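Local coordinates for protein 4-dehydrase (Streptomyces venezuelae, PDB 2PO3) that probably works as a pyridoxal phosphate-dependent sugar aminotransferase in the biosynthesis of desosamine, and holds its TDP-sugar product as an external aldimine with the cofactor, at residues Val145-Ala153 and Asp287-Tyr298. Sequence-based numbering, arbitrary orientation.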
ATOM      1  N   VAL A 145      -8.537   4.684  19.911  1.00 21.82           N
ATOM      2  CA  VAL A 145      -7.525   3.646  19.683  1.00 22.51           C
ATOM      3  C   VAL A 145      -7.657   2.566  20.755  1.00 23.47           C
ATOM      4  O   VAL A 145      -7.586   2.880  21.940  1.00 21.08           O
ATOM      5  CB  VAL A 145      -6.071   4.156  19.614  1.00 18.07           C
ATOM      6  CG1 VAL A 145      -5.094   3.020  19.317  1.00 13.91           C
ATOM      7  CG2 VAL A 145      -5.893   5.241  18.545  1.00 13.23           C
ATOM      8  N   HIS A 146      -7.845   1.296  20.379  1.00 18.37           N
ATOM      9  CA  HIS A 146      -7.930   0.279  21.426  1.00 18.57           C
ATOM     10  C   HIS A 146      -6.476   0.025  21.755  1.00 25.29           C
ATOM     11  O   HIS A 146      -5.833  -0.813  21.105  1.00 21.44           O
ATOM     12  CB  HIS A 146      -8.546  -1.036  20.903  1.00 12.94           C
ATOM     13  CG  HIS A 146      -9.902  -0.803  20.327  1.00 17.50           C
ATOM     14  ND1 HIS A 146     -10.821  -0.003  20.981  1.00 20.31           N
ATOM     15  CD2 HIS A 146     -10.482  -1.289  19.205  1.00 19.73           C
ATOM     16  CE1 HIS A 146     -11.921  -0.007  20.234  1.00 22.02           C
ATOM     17  NE2 HIS A 146     -11.758  -0.766  19.163  1.00 19.53           N
ATOM     18  N   LEU A 147      -5.955   0.786  22.718  1.00 21.33           N
ATOM     19  CA  LEU A 147      -4.552   0.692  23.107  1.00 22.39           C
ATOM     20  C   LEU A 147      -4.062  -0.664  23.628  1.00 16.21           C
ATOM     21  O   LEU A 147      -4.491  -1.130  24.667  1.00 18.55           O
ATOM     22  CB  LEU A 147      -4.172   1.868  24.029  1.00 22.69           C
ATOM     23  CG  LEU A 147      -2.661   2.101  24.145  1.00 25.38           C
ATOM     24  CD1 LEU A 147      -2.060   2.620  22.832  1.00 20.81           C
ATOM     25  CD2 LEU A 147      -2.346   3.045  25.317  1.00 19.57           C
ATOM     26  N   TRP A 148      -3.124  -1.296  22.928  1.00 12.56           N
ATOM     27  CA  TRP A 148      -2.645  -2.595  23.397  1.00 22.05           C
ATOM     28  C   TRP A 148      -3.764  -3.644  23.371  1.00 19.85           C
ATOM     29  O   TRP A 148      -3.740  -4.672  24.054  1.00 17.29           O
ATOM     30  CB  TRP A 148      -1.988  -2.558  24.798  1.00 20.97           C
ATOM     31  CG  TRP A 148      -0.926  -1.514  24.915  1.00 17.90           C
ATOM     32  CD1 TRP A 148       0.053  -1.179  24.004  1.00 21.97           C
ATOM     33  CD2 TRP A 148      -0.788  -0.629  25.997  1.00 15.56           C
ATOM     34  NE1 TRP A 148       0.825  -0.155  24.477  1.00 15.42           N
ATOM     35  CE2 TRP A 148       0.316   0.210  25.704  1.00 21.38           C
ATOM     36  CE3 TRP A 148      -1.503  -0.474  27.177  1.00 18.92           C
ATOM     37  CZ2 TRP A 148       0.730   1.179  26.626  1.00 24.78           C
ATOM     38  CZ3 TRP A 148      -1.084   0.486  28.078  1.00 20.11           C
ATOM     39  CH2 TRP A 148      -0.002   1.315  27.796  1.00 21.29           C
ATOM     40  N   GLY A 149      -4.761  -3.365  22.539  1.00 21.07           N
ATOM     41  CA  GLY A 149      -5.873  -4.255  22.409  1.00 26.20           C
ATOM     42  C   GLY A 149      -6.988  -3.965  23.409  1.00 30.01           C
ATOM     43  O   GLY A 149      -8.006  -4.608  23.316  1.00 23.18           O
ATOM     44  N   ARG A 150      -6.842  -3.029  24.358  1.00 20.47           N
ATOM     45  CA  ARG A 150      -7.945  -2.767  25.274  1.00 18.08           C
ATOM     46  C   ARG A 150      -9.000  -1.916  24.601  1.00 26.14           C
ATOM     47  O   ARG A 150      -8.758  -0.811  24.089  1.00 26.24           O
ATOM     48  CB  ARG A 150      -7.562  -2.166  26.630  1.00 17.00           C
ATOM     49  CG  ARG A 150      -6.184  -2.587  27.115  1.00 21.18           C
ATOM     50  CD  ARG A 150      -5.547  -1.518  28.000  1.00 21.70           C
ATOM     51  NE  ARG A 150      -4.554  -2.131  28.870  1.00 19.74           N
ATOM     52  CZ  ARG A 150      -4.137  -1.573  29.996  1.00 30.31           C
ATOM     53  NH1 ARG A 150      -4.602  -0.400  30.393  1.00 11.94           N
ATOM     54  NH2 ARG A 150      -3.238  -2.198  30.747  1.00 23.96           N
ATOM     55  N   PRO A 151     -10.219  -2.422  24.612  1.00 20.88           N
ATOM     56  CA  PRO A 151     -11.225  -1.614  23.960  1.00 18.60           C
ATOM     57  C   PRO A 151     -11.531  -0.319  24.656  1.00 19.99           C
ATOM     58  O   PRO A 151     -11.530  -0.230  25.871  1.00 24.84           O
ATOM     59  CB  PRO A 151     -12.464  -2.490  23.811  1.00 19.74           C
ATOM     60  CG  PRO A 151     -11.967  -3.917  23.983  1.00 25.34           C
ATOM     61  CD  PRO A 151     -10.715  -3.808  24.857  1.00 22.19           C
ATOM     62  N   CYS A 152     -11.795   0.698  23.877  1.00 19.80           N
ATOM     63  CA  CYS A 152     -12.217   2.020  24.364  1.00 29.30           C
ATOM     64  C   CYS A 152     -13.612   1.942  24.984  1.00 31.89           C
ATOM     65  O   CYS A 152     -14.276   0.901  24.874  1.00 21.68           O
ATOM     66  CB  CYS A 152     -12.330   2.999  23.194  1.00 22.61           C
ATOM     67  SG  CYS A 152     -10.724   3.415  22.426  1.00 22.08           S
ATOM     68  N   ALA A 153     -14.012   3.068  25.618  1.00 24.07           N
ATOM     69  CA  ALA A 153     -15.379   3.250  26.235  1.00 28.20           C
ATOM     70  C   ALA A 153     -16.293   3.718  25.108  1.00 23.43           C
ATOM     71  O   ALA A 153     -16.746   4.882  25.065  1.00 24.07           O
ATOM     72  CB  ALA A 153     -15.335   4.321  27.326  1.00 28.98           C
ATOM     73  N   ASP A 287      -2.015  -4.576  33.421  1.00 31.20           N
ATOM     74  CA  ASP A 287      -3.101  -5.549  33.523  1.00 36.67           C
ATOM     75  C   ASP A 287      -4.162  -5.377  32.443  1.00 28.43           C
ATOM     76  O   ASP A 287      -5.258  -4.879  32.710  1.00 24.36           O
ATOM     77  CB  ASP A 287      -3.787  -5.423  34.912  1.00 43.30           C
ATOM     78  CG  ASP A 287      -4.275  -6.707  35.555  1.00 77.67           C
ATOM     79  OD1 ASP A 287      -4.117  -7.821  35.069  1.00 73.18           O
ATOM     80  OD2 ASP A 287      -4.860  -6.498  36.726  1.00 93.38           O
ATOM     81  N   HIS A 288      -3.835  -5.797  31.219  1.00 31.10           N
ATOM     82  CA  HIS A 288      -4.766  -5.658  30.094  1.00 26.57           C
ATOM     83  C   HIS A 288      -6.111  -6.305  30.344  1.00 27.38           C
ATOM     84  O   HIS A 288      -7.135  -5.821  29.880  1.00 16.61           O
ATOM     85  CB  HIS A 288      -4.176  -6.230  28.796  1.00 18.80           C
ATOM     86  CG  HIS A 288      -2.885  -5.603  28.333  1.00 24.01           C
ATOM     87  ND1 HIS A 288      -2.572  -4.262  28.585  1.00 20.93           N
ATOM     88  CD2 HIS A 288      -1.847  -6.147  27.606  1.00 29.05           C
ATOM     89  CE1 HIS A 288      -1.380  -4.020  28.026  1.00 23.78           C
ATOM     90  NE2 HIS A 288      -0.910  -5.138  27.431  1.00 28.66           N
ATOM     91  N   ASP A 289      -6.070  -7.425  31.075  1.00 34.46           N
ATOM     92  CA  ASP A 289      -7.243  -8.220  31.402  1.00 36.30           C
ATOM     93  C   ASP A 289      -8.371  -7.443  32.078  1.00 34.39           C
ATOM     94  O   ASP A 289      -9.569  -7.707  31.883  1.00 25.09           O
ATOM     95  CB  ASP A 289      -6.829  -9.488  32.178  1.00 38.72           C
ATOM     96  CG  ASP A 289      -6.015 -10.442  31.338  1.00 48.04           C
ATOM     97  OD1 ASP A 289      -5.913 -10.369  30.125  1.00 38.96           O
ATOM     98  OD2 ASP A 289      -5.383 -11.336  32.052  1.00 54.32           O
ATOM     99  N   ARG A 290      -7.984  -6.478  32.896  1.00 25.31           N
ATOM    100  CA  ARG A 290      -8.969  -5.688  33.575  1.00 20.56           C
ATOM    101  C   ARG A 290      -9.948  -5.048  32.624  1.00 25.17           C
ATOM    102  O   ARG A 290     -11.073  -4.785  33.026  1.00 29.95           O
ATOM    103  CB  ARG A 290      -8.289  -4.574  34.338  1.00 18.60           C
ATOM    104  CG  ARG A 290      -9.164  -4.019  35.443  1.00 45.40           C
ATOM    105  CD  ARG A 290      -8.392  -3.071  36.342  1.00 64.53           C
ATOM    106  NE  ARG A 290      -8.768  -1.658  36.203  1.00100.00           N
ATOM    107  CZ  ARG A 290      -7.935  -0.596  36.220  1.00100.00           C
ATOM    108  NH1 ARG A 290      -6.606  -0.703  36.359  1.00 71.84           N
ATOM    109  NH2 ARG A 290      -8.461   0.624  36.084  1.00 79.36           N
ATOM    110  N   HIS A 291      -9.503  -4.790  31.368  1.00 31.58           N
ATOM    111  CA  HIS A 291     -10.290  -4.106  30.301  1.00 26.70           C
ATOM    112  C   HIS A 291     -11.070  -4.942  29.309  1.00 34.80           C
ATOM    113  O   HIS A 291     -11.685  -4.397  28.384  1.00 32.44           O
ATOM    114  CB  HIS A 291      -9.440  -3.022  29.576  1.00 16.37           C
ATOM    115  CG  HIS A 291      -8.595  -2.325  30.611  1.00 24.42           C
ATOM    116  ND1 HIS A 291      -9.095  -1.251  31.347  1.00 27.40           N
ATOM    117  CD2 HIS A 291      -7.324  -2.581  31.049  1.00 17.79           C
ATOM    118  CE1 HIS A 291      -8.131  -0.867  32.182  1.00 25.50           C
ATOM    119  NE2 HIS A 291      -7.064  -1.645  32.030  1.00 22.70           N
ATOM    120  N   GLY A 292     -11.052  -6.253  29.513  1.00 27.45           N
ATOM    121  CA  GLY A 292     -11.760  -7.133  28.615  1.00 26.35           C
ATOM    122  C   GLY A 292     -10.725  -8.076  28.067  1.00 31.56           C
ATOM    123  O   GLY A 292      -9.529  -7.905  28.308  1.00 30.54           O
ATOM    124  N   LEU A 293     -11.212  -9.070  27.346  1.00 28.35           N
ATOM    125  CA  LEU A 293     -10.382 -10.078  26.740  1.00 29.93           C
ATOM    126  C   LEU A 293      -9.335  -9.463  25.825  1.00 27.24           C
ATOM    127  O   LEU A 293      -9.681  -8.736  24.900  1.00 22.00           O
ATOM    128  CB  LEU A 293     -11.318 -11.058  26.033  1.00 33.14           C
ATOM    129  CG  LEU A 293     -10.693 -11.841  24.914  1.00 38.05           C
ATOM    130  CD1 LEU A 293     -10.110 -13.141  25.450  1.00 41.81           C
ATOM    131  CD2 LEU A 293     -11.798 -12.116  23.900  1.00 53.78           C
ATOM    132  N   ASN A 294      -8.058  -9.750  26.122  1.00 28.51           N
ATOM    133  CA  ASN A 294      -6.918  -9.226  25.377  1.00 21.35           C
ATOM    134  C   ASN A 294      -6.099 -10.295  24.647  1.00 25.57           C
ATOM    135  O   ASN A 294      -6.008 -11.442  25.090  1.00 34.00           O
ATOM    136  CB  ASN A 294      -6.094  -8.322  26.320  1.00 19.07           C
ATOM    137  CG  ASN A 294      -5.156  -7.389  25.569  1.00 32.77           C
ATOM    138  OD1 ASN A 294      -4.022  -7.771  25.207  1.00 20.14           O
ATOM    139  ND2 ASN A 294      -5.608  -6.152  25.366  1.00 16.33           N
ATOM    140  N   ASN A 295      -5.485  -9.953  23.496  1.00 23.69           N
ATOM    141  CA  ASN A 295      -4.702 -10.952  22.774  1.00 14.84           C
ATOM    142  C   ASN A 295      -3.308 -11.133  23.361  1.00 21.14           C
ATOM    143  O   ASN A 295      -2.589 -12.073  22.995  1.00 22.38           O
ATOM    144  CB  ASN A 295      -4.580 -10.671  21.265  1.00 19.92           C
ATOM    145  CG  ASN A 295      -4.001  -9.282  21.010  1.00 18.60           C
ATOM    146  OD1 ASN A 295      -3.075  -8.800  21.708  1.00 36.15           O
ATOM    147  ND2 ASN A 295      -4.633  -8.584  20.079  1.00 25.80           N
ATOM    148  N   HIS A 296      -2.916 -10.213  24.250  1.00 15.40           N
ATOM    149  CA  HIS A 296      -1.590 -10.281  24.871  1.00 18.08           C
ATOM    150  C   HIS A 296      -0.389 -10.195  23.939  1.00 17.68           C
ATOM    151  O   HIS A 296       0.734 -10.659  24.258  1.00 18.88           O
ATOM    152  CB  HIS A 296      -1.410 -11.377  25.933  1.00 18.98           C
ATOM    153  CG  HIS A 296      -2.237 -11.078  27.133  1.00 23.99           C
ATOM    154  ND1 HIS A 296      -1.882 -10.076  28.006  1.00 26.69           N
ATOM    155  CD2 HIS A 296      -3.400 -11.636  27.564  1.00 24.54           C
ATOM    156  CE1 HIS A 296      -2.824 -10.027  28.950  1.00 23.80           C
ATOM    157  NE2 HIS A 296      -3.757 -10.949  28.715  1.00 23.47           N
ATOM    158  N   GLN A 297      -0.633  -9.575  22.785  1.00 17.18           N
ATOM    159  CA  GLN A 297       0.408  -9.373  21.776  1.00 25.78           C
ATOM    160  C   GLN A 297       1.478  -8.346  22.242  1.00 26.25           C
ATOM    161  O   GLN A 297       2.595  -8.252  21.701  1.00 17.31           O
ATOM    162  CB  GLN A 297      -0.210  -9.039  20.380  1.00 21.26           C
ATOM    163  CG  GLN A 297      -0.194  -7.545  19.996  1.00 53.19           C
ATOM    164  CD  GLN A 297      -0.926  -7.213  18.692  1.00 60.29           C
ATOM    165  OE1 GLN A 297      -0.480  -7.530  17.585  1.00 34.46           O
ATOM    166  NE2 GLN A 297      -2.068  -6.548  18.801  1.00 48.31           N
ATOM    167  N   TYR A 298       1.092  -7.588  23.275  1.00 25.80           N
ATOM    168  CA  TYR A 298       1.891  -6.548  23.900  1.00 28.82           C
ATOM    169  C   TYR A 298       2.155  -6.756  25.386  1.00 19.29           C
ATOM    170  O   TYR A 298       1.210  -6.716  26.151  1.00 20.97           O
ATOM    171  CB  TYR A 298       1.106  -5.212  23.804  1.00 33.05           C
ATOM    172  CG  TYR A 298       1.206  -4.602  22.432  1.00 36.89           C
ATOM    173  CD1 TYR A 298       0.094  -4.437  21.604  1.00 34.55           C
ATOM    174  CD2 TYR A 298       2.454  -4.215  21.946  1.00 43.13           C
ATOM    175  CE1 TYR A 298       0.217  -3.879  20.329  1.00 34.21           C
ATOM    176  CE2 TYR A 298       2.593  -3.663  20.671  1.00 47.22           C
ATOM    177  CZ  TYR A 298       1.474  -3.490  19.857  1.00 49.39           C
ATOM    178  OH  TYR A 298       1.645  -2.964  18.601  1.00 49.88           O
TER
HETATM  179  O   HOH W   1     -12.468  -1.676  28.309  1.00 35.34           O
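Arg150 reaches across to His288 and His291 where two loops of this fold-type I (aspartate aminotransferase-like) enzyme meet. Segment 145-153 runs from the end of strand 139-145 to helix 154-163. Segment 287-298 links strands 283-285 and 299-303 and contains a short 3-10 segment, 288-291.

The Arg150 chain runs extended from CG to NE. Its guanidinium grips one ring nitrogen side-on: NE donates to His288 ND1 at 2.9 Å, and NH2 donates to the same atom at 3.1 Å. The guanidinium and His288 ring planes are 78° apart. ND1 lies near the guanidinium plane, but both donors are tilted out of the ring plane. His291 covers one guanidinium face at a shallow angle, its CD2 3.5 Å from Arg150 CZ. Trp148 CE3 lies over the opposite face. Arg150 NH1 bonds to the carbonyl of Thr123.

His288 is fixed at both nitrogens. Its NE2 donates to Tyr298 O at 2.9 Å, so ND1 is left as the acceptor for Arg150. Trp148, His288 and Tyr298 form an aromatic cluster. Trp148 CB packs 3.6 Å from His288 CE1. Trp148 CD1 sits over one face of the Tyr298 ring, toward its rim. Tyr298 also touches the bound product-cofactor aldimine, which ties the cluster to that pocket.

Gly149 has backbone angles that call for glycine, and a CB there would collide with Asn294 ND2. A water donates to both Pro151 O and His291 O, bridging the loops. Asn294 CG is anti to the backbone N (chi1 -162°), which carries the amide toward segment 145-153. Its OD1 closes an Asx turn with His296 N, while ND2 donates to Trp148 O at 2.7 Å, nearly straight at 164°.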